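Local coordinates for esterase (PDB 4WY8), which hydrolyses carboxylic esters as a carboxylesterase of the alpha/beta hydrolase fold, probably through a serine nucleophile, at residues 21-26 with 218-223; 134-139 with 174-179; 162-167 with 289-294; 231-234 with 240-243. All blocks are in the same frame, centred on the assembly; numbering follows the deposited sequence.

Interaction 1: 21-26 with 218-223; sequences DSTQYP and MVWFFD
Trp220, on helix 215-225, lays its indole against Thr23 in the 3-10 turn between helices 9-17 and 27-39, a contact consistent with the helical cap of an alpha/beta hydrolase related to hormone-sensitive lipase. CG of the indole stands anti to the backbone N (chi1 -173°), which sends the ring away from its own helix toward the turn. Starting at the base, Trp220 CB meets the methyl Thr23 CG2 at 3.6 Å, and that methyl also sits over one face of the ring at CG. One atom further, Trp220 CD1 faces Thr23 CB at 3.8 Å. The pyrrole ring then takes a CH-pi contact from Thr23 CA, which lies 3.8 Å from its centroid and only 13° off the ring normal. At the far end, Trp220 CZ2 reaches the carbonyl oxygens Ser22 O and Tyr25 O obliquely. A broad flat ring suits this place because it can follow several atoms of a turn at once. Threonine suits its own, giving a methyl to the indole while its hydroxyl and amide turn to the Asp21 carboxylate. Asp21 thereby forms an Asx turn, and Lys216 NZ, one turn earlier on helix 215-225, also bonds Thr23 OG1. Both donors approach one face of the Asp21 carboxylate: Thr23 N lies 2.9 Å and Thr23 OG1 2.7 Å from Asp21 OD1.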
loop_
_atom_site.group_PDB
_atom_site.type_symbol
_atom_site.label_atom_id
_atom_site.label_comp_id
_atom_site.label_asym_id
_atom_site.label_seq_id
_atom_site.Cartn_x
_atom_site.Cartn_y
_atom_site.Cartn_z
ATOM N N ASP A 21 11.583 2.711 30.859
ATOM C CA ASP A 21 12.507 3.586 30.159
ATOM C C ASP A 21 13.815 2.878 29.852
ATOM O O ASP A 21 14.634 2.656 30.752
ATOM C CB ASP A 21 12.766 4.854 30.973
ATOM C CG ASP A 21 13.413 5.950 30.144
ATOM O OD1 ASP A 21 13.801 5.666 28.980
ATOM O OD2 ASP A 21 13.509 7.096 30.641
ATOM N N SER A 22 14.032 2.543 28.584
ATOM C CA SER A 22 15.286 1.897 28.212
ATOM C C SER A 22 16.474 2.860 28.292
ATOM O O SER A 22 17.617 2.414 28.428
ATOM C CB SER A 22 15.211 1.303 26.801
ATOM O OG SER A 22 14.398 0.145 26.759
ATOM N N THR A 23 16.216 4.162 28.205
ATOM C CA THR A 23 17.304 5.136 28.215
ATOM C C THR A 23 17.972 5.207 29.586
ATOM O O THR A 23 18.992 5.887 29.737
ATOM C CB THR A 23 16.847 6.568 27.801
ATOM O OG1 THR A 23 16.032 7.157 28.817
ATOM C CG2 THR A 23 16.100 6.541 26.466
ATOM N N GLN A 24 17.396 4.533 30.585
ATOM C CA GLN A 24 17.950 4.563 31.940
ATOM C C GLN A 24 18.901 3.401 32.183
ATOM O O GLN A 24 19.493 3.279 33.263
ATOM C CB GLN A 24 16.840 4.526 32.992
ATOM C CG GLN A 24 15.875 5.674 32.908
ATOM C CD GLN A 24 16.597 6.992 32.861
ATOM O OE1 GLN A 24 17.154 7.443 33.863
ATOM N NE2 GLN A 24 16.602 7.622 31.691
ATOM N N TYR A 25 19.026 2.531 31.185
ATOM C CA TYR A 25 19.839 1.341 31.330
ATOM C C TYR A 25 20.965 1.260 30.313
ATOM O O TYR A 25 20.896 1.876 29.255
ATOM C CB TYR A 25 18.923 0.117 31.230
ATOM C CG TYR A 25 17.974 0.035 32.401
ATOM C CD1 TYR A 25 16.688 0.555 32.316
ATOM C CD2 TYR A 25 18.386 -0.518 33.601
ATOM C CE1 TYR A 25 15.826 0.501 33.391
ATOM C CE2 TYR A 25 17.537 -0.583 34.673
ATOM C CZ TYR A 25 16.259 -0.070 34.568
ATOM O OH TYR A 25 15.417 -0.143 35.658
ATOM N N PRO A 26 22.013 0.493 30.631
ATOM C CA PRO A 26 23.061 0.182 29.652
ATOM C C PRO A 26 22.544 -0.722 28.523
ATOM O O PRO A 26 21.690 -1.591 28.765
ATOM C CB PRO A 26 24.114 -0.560 30.477
ATOM C CG PRO A 26 23.789 -0.240 31.924
ATOM C CD PRO A 26 22.313 -0.054 31.968
ATOM N N MET A 218 14.778 8.197 20.317
ATOM C CA MET A 218 15.522 8.523 19.099
ATOM C C MET A 218 16.830 9.247 19.458
ATOM O O MET A 218 17.889 8.935 18.906
ATOM C CB MET A 218 14.668 9.370 18.142
ATOM C CG MET A 218 13.675 8.550 17.293
ATOM S SD MET A 218 14.453 7.166 16.401
ATOM C CE MET A 218 15.694 8.044 15.432
ATOM N N VAL A 219 16.761 10.165 20.425
ATOM C CA VAL A 219 17.934 10.894 20.881
ATOM C C VAL A 219 18.965 9.959 21.475
ATOM O O VAL A 219 20.158 10.040 21.160
ATOM C CB VAL A 219 17.542 11.979 21.921
ATOM C CG1 VAL A 219 18.782 12.564 22.612
ATOM C CG2 VAL A 219 16.728 13.070 21.233
ATOM N N TRP A 220 18.499 9.048 22.316
ATOM C CA TRP A 220 19.375 8.044 22.891
ATOM C C TRP A 220 20.091 7.174 21.816
ATOM O O TRP A 220 21.325 6.935 21.859
ATOM C CB TRP A 220 18.533 7.198 23.833
ATOM C CG TRP A 220 19.246 6.201 24.664
ATOM C CD1 TRP A 220 20.017 6.447 25.770
ATOM C CD2 TRP A 220 19.198 4.778 24.512
ATOM N NE1 TRP A 220 20.468 5.260 26.295
ATOM C CE2 TRP A 220 19.978 4.223 25.545
ATOM C CE3 TRP A 220 18.571 3.920 23.599
ATOM C CZ2 TRP A 220 20.167 2.844 25.680
ATOM C CZ3 TRP A 220 18.746 2.554 23.737
ATOM C CH2 TRP A 220 19.542 2.025 24.773
ATOM N N PHE A 221 19.311 6.715 20.847
ATOM C CA PHE A 221 19.841 5.949 19.723
ATOM C C PHE A 221 20.927 6.720 18.964
ATOM O O PHE A 221 22.042 6.237 18.773
ATOM C CB PHE A 221 18.720 5.608 18.758
ATOM C CG PHE A 221 17.786 4.540 19.246
ATOM C CD1 PHE A 221 18.250 3.489 20.022
ATOM C CD2 PHE A 221 16.448 4.556 18.858
ATOM C CE1 PHE A 221 17.382 2.491 20.432
ATOM C CE2 PHE A 221 15.576 3.568 19.250
ATOM C CZ PHE A 221 16.033 2.529 20.029
ATOM N N PHE A 222 20.593 7.928 18.536
ATOM C CA PHE A 222 21.554 8.759 17.810
ATOM C C PHE A 222 22.834 9.038 18.633
ATOM O O PHE A 222 23.958 9.025 18.090
ATOM C CB PHE A 222 20.891 10.080 17.422
ATOM C CG PHE A 222 20.440 10.152 15.969
ATOM C CD1 PHE A 222 21.353 10.429 14.948
ATOM C CD2 PHE A 222 19.101 9.984 15.634
ATOM C CE1 PHE A 222 20.937 10.516 13.601
ATOM C CE2 PHE A 222 18.669 10.067 14.298
ATOM C CZ PHE A 222 19.595 10.333 13.277
ATOM N N ASP A 223 22.672 9.253 19.943
ATOM C CA ASP A 223 23.820 9.563 20.794
ATOM C C ASP A 223 24.742 8.353 20.911
ATOM O O ASP A 223 25.960 8.504 20.966
ATOM C CB ASP A 223 23.378 10.041 22.184
ATOM C CG ASP A 223 22.947 11.493 22.188
ATOM O OD1 ASP A 223 23.342 12.228 21.257
ATOM O OD2 ASP A 223 22.207 11.897 23.114
#

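Interaction 2: 134-139 with 174-179; sequences ECLDAV and CIRAKQ
Leu136 bridges helices 130-143 and 165-179, its two methyls resting on Arg176 and Ala177. The leucine starts anti to its amide nitrogen (chi1 175°) and turns at chi2, which spreads CD1 and CD2 over neighbouring residues of the facing helix. CD2 takes the arginine: it lies 3.5 Å from Arg176 CG and 3.9 Å from Arg176 NH1. The other branch, CD1, meets the methyl Ala177 CB at 4.2 Å. Arg176 also leaves its helix in an extended first step, but its chain bends at CB-CG (chi2 70°). This fold brings the guanidinium back, so that Leu136 CD2 lies over one of its faces, and the two side chains cross at about a right angle. The aliphatic part of the arginine serves as an apolar wall, while the guanidinium presents a face to the same methyl. Alanine is small enough to let a branched leucine fill the gap between backbones whose closest CA atoms, those of Leu136 and Ala177, are 7.4 Å apart. Around the leucine, Cys135 and Val139 continue the packing onto Val173 of helix 165-179 and Phe87 of strand 83-87, while Asp137 and Ala138 touch strand 65-73, so helix 130-143 lies on the sheet with helix 165-179 alongside.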
loop_
_atom_site.group_PDB
_atom_site.type_symbol
_atom_site.label_atom_id
_atom_site.label_comp_id
_atom_site.label_asym_id
_atom_site.label_seq_id
_atom_site.Cartn_x
_atom_site.Cartn_y
_atom_site.Cartn_z
ATOM N N GLU A 134 29.689 -3.086 7.208
ATOM C CA GLU A 134 29.358 -4.513 7.263
ATOM C C GLU A 134 28.221 -4.863 6.289
ATOM O O GLU A 134 28.284 -5.884 5.584
ATOM C CB GLU A 134 28.973 -4.938 8.682
ATOM C CG GLU A 134 30.157 -4.962 9.661
ATOM C CD GLU A 134 29.738 -5.051 11.131
ATOM O OE1 GLU A 134 28.539 -4.843 11.439
ATOM O OE2 GLU A 134 30.612 -5.329 11.984
ATOM N N CYS A 135 27.188 -4.017 6.240
ATOM C CA CYS A 135 26.014 -4.304 5.413
ATOM C C CYS A 135 26.335 -4.244 3.922
ATOM O O CYS A 135 25.886 -5.102 3.122
ATOM C CB CYS A 135 24.866 -3.334 5.745
ATOM S SG CYS A 135 24.208 -3.545 7.446
ATOM N N LEU A 136 27.114 -3.230 3.556
ATOM C CA LEU A 136 27.570 -3.082 2.188
ATOM C C LEU A 136 28.407 -4.287 1.821
ATOM O O LEU A 136 28.186 -4.905 0.785
ATOM C CB LEU A 136 28.367 -1.782 2.022
ATOM C CG LEU A 136 29.002 -1.577 0.648
ATOM C CD1 LEU A 136 27.968 -1.363 -0.493
ATOM C CD2 LEU A 136 29.963 -0.398 0.726
ATOM N N ASP A 137 29.319 -4.672 2.703
ATOM C CA ASP A 137 30.129 -5.860 2.450
ATOM C C ASP A 137 29.280 -7.124 2.256
ATOM O O ASP A 137 29.616 -8.001 1.446
ATOM C CB ASP A 137 31.107 -6.096 3.595
ATOM C CG ASP A 137 32.361 -5.242 3.488
ATOM O OD1 ASP A 137 32.590 -4.626 2.420
ATOM O OD2 ASP A 137 33.127 -5.207 4.481
ATOM N N ALA A 138 28.203 -7.239 3.023
ATOM C CA ALA A 138 27.290 -8.377 2.881
ATOM C C ALA A 138 26.571 -8.393 1.525
ATOM O O ALA A 138 26.487 -9.433 0.871
ATOM C CB ALA A 138 26.282 -8.374 4.000
ATOM N N VAL A 139 26.046 -7.245 1.106
ATOM C CA VAL A 139 25.421 -7.152 -0.218
ATOM C C VAL A 139 26.421 -7.484 -1.331
ATOM O O VAL A 139 26.117 -8.252 -2.251
ATOM C CB VAL A 139 24.834 -5.748 -0.472
ATOM C CG1 VAL A 139 24.324 -5.620 -1.914
ATOM C CG2 VAL A 139 23.719 -5.435 0.531
ATOM N N CYS A 174 22.356 1.667 -0.432
ATOM C CA CYS A 174 22.100 1.961 -1.852
ATOM C C CYS A 174 22.930 3.150 -2.372
ATOM O O CYS A 174 23.619 3.020 -3.413
ATOM C CB CYS A 174 20.612 2.226 -2.096
ATOM S SG CYS A 174 19.634 0.705 -2.037
ATOM N N ILE A 175 22.897 4.283 -1.655
ATOM C CA ILE A 175 23.707 5.441 -2.089
ATOM C C ILE A 175 25.202 5.073 -2.203
ATOM O O ILE A 175 25.912 5.449 -3.161
ATOM C CB ILE A 175 23.577 6.615 -1.131
ATOM C CG1 ILE A 175 22.107 7.007 -0.976
ATOM C CG2 ILE A 175 24.450 7.799 -1.591
ATOM C CD1 ILE A 175 21.863 7.961 0.199
ATOM N N ARG A 176 25.680 4.327 -1.216
ATOM C CA ARG A 176 27.070 3.913 -1.196
ATOM C C ARG A 176 27.450 2.999 -2.368
ATOM O O ARG A 176 28.485 3.204 -2.995
ATOM C CB ARG A 176 27.392 3.217 0.121
ATOM C CG ARG A 176 28.850 2.910 0.221
ATOM C CD ARG A 176 29.643 4.203 0.408
ATOM N NE ARG A 176 31.035 4.009 0.034
ATOM C CZ ARG A 176 31.935 3.391 0.787
ATOM N NH1 ARG A 176 31.599 2.908 1.976
ATOM N NH2 ARG A 176 33.175 3.263 0.343
ATOM N N ALA A 177 26.617 2.007 -2.672
ATOM C CA ALA A 177 26.895 1.133 -3.798
ATOM C C ALA A 177 26.891 1.947 -5.098
ATOM O O ALA A 177 27.674 1.685 -6.005
ATOM C CB ALA A 177 25.866 -0.012 -3.875
ATOM N N LYS A 178 26.000 2.926 -5.189
ATOM C CA LYS A 178 26.008 3.803 -6.361
ATOM C C LYS A 178 27.353 4.520 -6.493
ATOM O O LYS A 178 27.926 4.585 -7.578
ATOM C CB LYS A 178 24.888 4.838 -6.293
ATOM C CG LYS A 178 24.983 5.864 -7.433
ATOM C CD LYS A 178 24.225 7.149 -7.145
ATOM C CE LYS A 178 24.423 8.174 -8.256
ATOM N NZ LYS A 178 23.701 9.457 -7.973
ATOM N N GLN A 179 27.851 5.060 -5.386
ATOM C CA GLN A 179 29.142 5.760 -5.412
ATOM C C GLN A 179 30.334 4.854 -5.789
ATOM O O GLN A 179 31.348 5.333 -6.308
ATOM C CB GLN A 179 29.375 6.455 -4.068
ATOM C CG GLN A 179 28.463 7.675 -3.972
ATOM C CD GLN A 179 28.815 8.631 -2.858
ATOM O OE1 GLN A 179 29.720 8.374 -2.046
ATOM N NE2 GLN A 179 28.112 9.766 -2.824
#

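Interaction 3: 162-167 with 289-294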
loop_
_atom_site.group_PDB
_atom_site.type_symbol
_atom_site.label_atom_id
_atom_site.label_comp_id
_atom_site.label_asym_id
_atom_site.label_seq_id
_atom_site.Cartn_x
_atom_site.Cartn_y
_atom_site.Cartn_z
ATOM N N GLY A 162 14.742 -3.173 4.974
ATOM C CA GLY A 162 15.023 -2.979 6.376
ATOM C C GLY A 162 14.020 -2.083 7.051
ATOM O O GLY A 162 13.342 -1.249 6.399
ATOM N N ASP A 163 13.925 -2.243 8.366
ATOM C CA ASP A 163 12.925 -1.446 9.105
ATOM C C ASP A 163 13.552 -0.433 10.034
ATOM O O ASP A 163 14.520 -0.748 10.707
ATOM C CB ASP A 163 12.004 -2.344 9.929
ATOM C CG ASP A 163 12.760 -3.155 10.960
ATOM O OD1 ASP A 163 13.688 -3.892 10.542
ATOM O OD2 ASP A 163 12.436 -3.064 12.178
ATOM N N SER A 164 13.002 0.774 10.086
ATOM C CA SER A 164 13.484 1.750 11.055
ATOM C C SER A 164 14.970 2.109 10.818
ATOM O O SER A 164 15.328 2.576 9.727
ATOM C CB SER A 164 13.278 1.190 12.473
ATOM O OG SER A 164 13.285 2.215 13.440
ATOM N N ALA A 165 15.841 1.842 11.797
ATOM C CA ALA A 165 17.278 2.048 11.593
ATOM C C ALA A 165 17.826 1.143 10.466
ATOM O O ALA A 165 18.796 1.501 9.778
ATOM C CB ALA A 165 18.046 1.805 12.886
ATOM N N GLY A 166 17.204 -0.018 10.277
ATOM C CA GLY A 166 17.518 -0.889 9.156
ATOM C C GLY A 166 17.090 -0.312 7.808
ATOM O O GLY A 166 17.703 -0.601 6.785
ATOM N N GLY A 167 16.033 0.499 7.801
ATOM C CA GLY A 167 15.624 1.235 6.608
ATOM C C GLY A 167 16.653 2.307 6.267
ATOM O O GLY A 167 16.962 2.554 5.094
ATOM N N ILE A 289 -1.500 3.102 12.352
ATOM C CA ILE A 289 -0.449 2.274 12.928
ATOM C C ILE A 289 0.673 3.090 13.537
ATOM O O ILE A 289 0.862 4.274 13.235
ATOM C CB ILE A 289 0.181 1.300 11.888
ATOM C CG1 ILE A 289 0.925 2.069 10.800
ATOM C CG2 ILE A 289 -0.864 0.400 11.278
ATOM C CD1 ILE A 289 1.814 1.184 9.985
ATOM N N ILE A 290 1.428 2.426 14.402
ATOM C CA ILE A 290 2.587 3.030 15.011
ATOM C C ILE A 290 3.857 2.369 14.536
ATOM O O ILE A 290 3.841 1.309 13.909
ATOM C CB ILE A 290 2.545 2.948 16.551
ATOM C CG1 ILE A 290 2.398 1.481 16.992
ATOM C CG2 ILE A 290 1.426 3.833 17.087
ATOM C CD1 ILE A 290 2.776 1.218 18.471
ATOM N N HIS A 291 4.956 3.027 14.852
ATOM C CA HIS A 291 6.268 2.468 14.655
ATOM C C HIS A 291 6.464 1.213 15.516
ATOM O O HIS A 291 6.011 1.161 16.657
ATOM C CB HIS A 291 7.313 3.534 14.993
ATOM C CG HIS A 291 8.690 3.225 14.498
ATOM N ND1 HIS A 291 9.246 3.862 13.403
ATOM C CD2 HIS A 291 9.653 2.401 14.978
ATOM C CE1 HIS A 291 10.475 3.417 13.214
ATOM N NE2 HIS A 291 10.748 2.526 14.156
ATOM N N GLY A 292 7.166 0.223 14.970
ATOM C CA GLY A 292 7.628 -0.920 15.741
ATOM C C GLY A 292 6.849 -2.219 15.596
ATOM O O GLY A 292 7.092 -3.191 16.332
ATOM N N ILE A 293 5.965 -2.288 14.610
ATOM C CA ILE A 293 5.169 -3.490 14.480
ATOM C C ILE A 293 5.980 -4.670 13.937
ATOM O O ILE A 293 5.538 -5.813 14.034
ATOM C CB ILE A 293 3.919 -3.239 13.628
ATOM C CG1 ILE A 293 4.258 -2.706 12.242
ATOM C CG2 ILE A 293 3.027 -2.217 14.342
ATOM C CD1 ILE A 293 2.988 -2.381 11.447
ATOM N N PHE A 294 7.169 -4.413 13.394
ATOM C CA PHE A 294 7.959 -5.500 12.803
ATOM C C PHE A 294 9.122 -6.022 13.659
ATOM O O PHE A 294 9.906 -6.873 13.193
ATOM C CB PHE A 294 8.491 -5.067 11.431
ATOM C CG PHE A 294 7.407 -4.879 10.417
ATOM C CD1 PHE A 294 6.678 -5.972 9.965
ATOM C CD2 PHE A 294 7.099 -3.616 9.929
ATOM C CE1 PHE A 294 5.658 -5.807 9.032
ATOM C CE2 PHE A 294 6.082 -3.437 8.995
ATOM C CZ PHE A 294 5.365 -4.533 8.544
#
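Ser164, which bonds to His291, has the unusual backbone angles phi 62° and psi -119°, the strained turn of a nucleophile elbow where strand 159-163 passes into helix 165-179. Glycines make the sharp turn possible: Gly162 lies where Gly166 O leaves no room for a side chain, and a side chain on Gly166 would be crowded by Asp163 O. The elbow lifts the serine toward segment 289-294. With OG anti to the amide nitrogen (chi1 -160°), the hydroxyl meets the edge of the imidazole, in the ring plane, and Ser164 OG lies 2.7 Å from His291 NE2. Ser164 CB follows behind at 3.3 Å from the same nitrogen. On the other side of the ring, His291 ND1 bonds Asp261 OD2, which holds the imidazole's rotation, and Tyr192 meets the ring as well. Asp163 OD2 lies a loose 4.5 Å from Phe294 CB and has its main polar partner in His100 NE2. Histidine suits this place because one ring can address a hydroxyl with one nitrogen and a carboxylate with the other. The alignment fits a Ser-His-Asp catalytic triad, in which His291 would probably act as general base toward the Ser164 hydroxyl during ester hydrolysis.

Interaction 4: 231-234 with 240-243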
loop_
_atom_site.group_PDB
_atom_site.type_symbol
_atom_site.label_atom_id
_atom_site.label_comp_id
_atom_site.label_asym_id
_atom_site.label_seq_id
_atom_site.Cartn_x
_atom_site.Cartn_y
_atom_site.Cartn_z
ATOM N N ASP A 231 29.212 14.840 12.709
ATOM C CA ASP A 231 29.235 13.668 11.829
ATOM C C ASP A 231 27.852 13.313 11.313
ATOM O O ASP A 231 27.717 12.592 10.322
ATOM C CB ASP A 231 29.818 12.471 12.556
ATOM C CG ASP A 231 31.265 12.676 12.926
ATOM O OD1 ASP A 231 31.943 13.479 12.251
ATOM O OD2 ASP A 231 31.716 12.043 13.906
ATOM N N ARG A 232 26.816 13.814 11.982
ATOM C CA ARG A 232 25.449 13.544 11.534
ATOM C C ARG A 232 25.164 14.237 10.218
ATOM O O ARG A 232 24.112 14.004 9.604
ATOM C CB ARG A 232 24.447 13.975 12.602
ATOM C CG ARG A 232 24.693 13.219 13.861
ATOM C CD ARG A 232 23.813 13.632 14.980
ATOM N NE ARG A 232 24.181 12.859 16.160
ATOM C CZ ARG A 232 23.571 12.959 17.327
ATOM N NH1 ARG A 232 22.579 13.828 17.456
ATOM N NH2 ARG A 232 23.974 12.212 18.355
ATOM N N GLN A 233 26.092 15.084 9.775
ATOM C CA GLN A 233 25.862 15.792 8.521
ATOM C C GLN A 233 26.256 14.908 7.316
ATOM O O GLN A 233 25.934 15.220 6.181
ATOM C CB GLN A 233 26.625 17.125 8.526
ATOM C CG GLN A 233 26.003 18.216 9.432
ATOM C CD GLN A 233 24.840 18.980 8.783
ATOM O OE1 GLN A 233 24.818 19.205 7.567
ATOM N NE2 GLN A 233 23.868 19.383 9.600
ATOM N N SER A 234 26.907 13.781 7.553
ATOM C CA SER A 234 27.157 12.857 6.437
ATOM C C SER A 234 25.847 12.308 5.842
ATOM O O SER A 234 24.941 11.927 6.580
ATOM C CB SER A 234 28.015 11.692 6.898
ATOM O OG SER A 234 27.958 10.631 5.950
ATOM N N LEU A 240 18.468 12.108 4.122
ATOM C CA LEU A 240 17.578 13.215 3.745
ATOM C C LEU A 240 18.339 14.502 3.441
ATOM O O LEU A 240 17.840 15.382 2.724
ATOM C CB LEU A 240 16.565 13.481 4.849
ATOM C CG LEU A 240 15.479 14.531 4.588
ATOM C CD1 LEU A 240 14.663 14.233 3.312
ATOM C CD2 LEU A 240 14.587 14.657 5.813
ATOM N N LYS A 241 19.549 14.612 3.979
ATOM C CA LYS A 241 20.381 15.796 3.751
ATOM C C LYS A 241 21.064 15.722 2.375
ATOM O O LYS A 241 21.717 16.674 1.951
ATOM C CB LYS A 241 21.454 15.926 4.846
ATOM C CG LYS A 241 20.945 15.950 6.299
ATOM C CD LYS A 241 22.129 16.225 7.263
ATOM C CE LYS A 241 21.755 16.018 8.736
ATOM N NZ LYS A 241 20.561 16.818 9.135
ATOM N N ALA A 242 20.933 14.587 1.687
ATOM C CA ALA A 242 21.557 14.441 0.372
ATOM C C ALA A 242 20.933 15.392 -0.642
ATOM O O ALA A 242 19.758 15.750 -0.541
ATOM C CB ALA A 242 21.441 13.000 -0.125
ATOM N N SER A 243 21.724 15.798 -1.625
ATOM C CA SER A 243 21.188 16.593 -2.725
ATOM C C SER A 243 20.460 15.678 -3.704
ATOM O O SER A 243 20.683 14.459 -3.710
ATOM C CB SER A 243 22.307 17.321 -3.449
ATOM O OG SER A 243 23.078 16.360 -4.148
#
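The long connection between helices 215-225 and 244-247 carries two 3-10 turns, and this contact joins them through Lys241, which extends across Arg232 and Gln233. The first turn is closed by the bond from Ser234 N to Asp231 O, 3.1 Å long. Lys241 runs nearly straight until its last torsion, where chi4 of -54° bends the ammonium off the chain axis. On the way, its methylenes brush the first turn: Lys241 CE comes 3.2 Å from the carbonyl oxygen Arg232 O, and Lys241 CD lies 4.0 Å from Gln233 CA. Gln233, folded at chi2 (-82°), crosses the lysine at about a right angle and sets its amide alongside those methylenes, with OE1 4.0 Å from Lys241 CD. Lysine suits the place because its long aliphatic shaft can pack on backbone while its tip serves a distant partner: NZ forms salt bridges with Asp197 and Asp196. Gln233, exposed to solvent, can lie against the methylenes with an end that remains polar. Arg232 leads its own charged end away, to Asp223 of helix 215-225 and to Ile226 O. Just past the lysine, Ser243 is the N-cap of helix 244-247, its OG accepting from Asp246 N. Two 3-10 turns bridged by a lysine shaft, the second leading into a serine-capped helix, make this a compact, partly buried connection between helices of an alpha/beta hydrolase.

Overall arrangement
Interactions 2 and 3 are buried, whereas interaction 1 lies at the surface and interaction 4 is only partly covered. Helix 165-179 serves two of them: its start follows the serine of interaction 3, and its end packs in interaction 2, the centres of the two contacts being about 20 Å apart. Interactions 1 and 4 touch directly through the salt bridge of Asp223 OD1 with Arg232 NH2, at 3.0 Å, which ties helix 215-225 to the loop after it. Chemistry follows place. A hydrogen bond in the probable active site defines interaction 3; interaction 2 is largely apolar helix packing that also uses an arginine's chain, interaction 1 an indole against a turn, and interaction 4 a lysine shaft beside backbone.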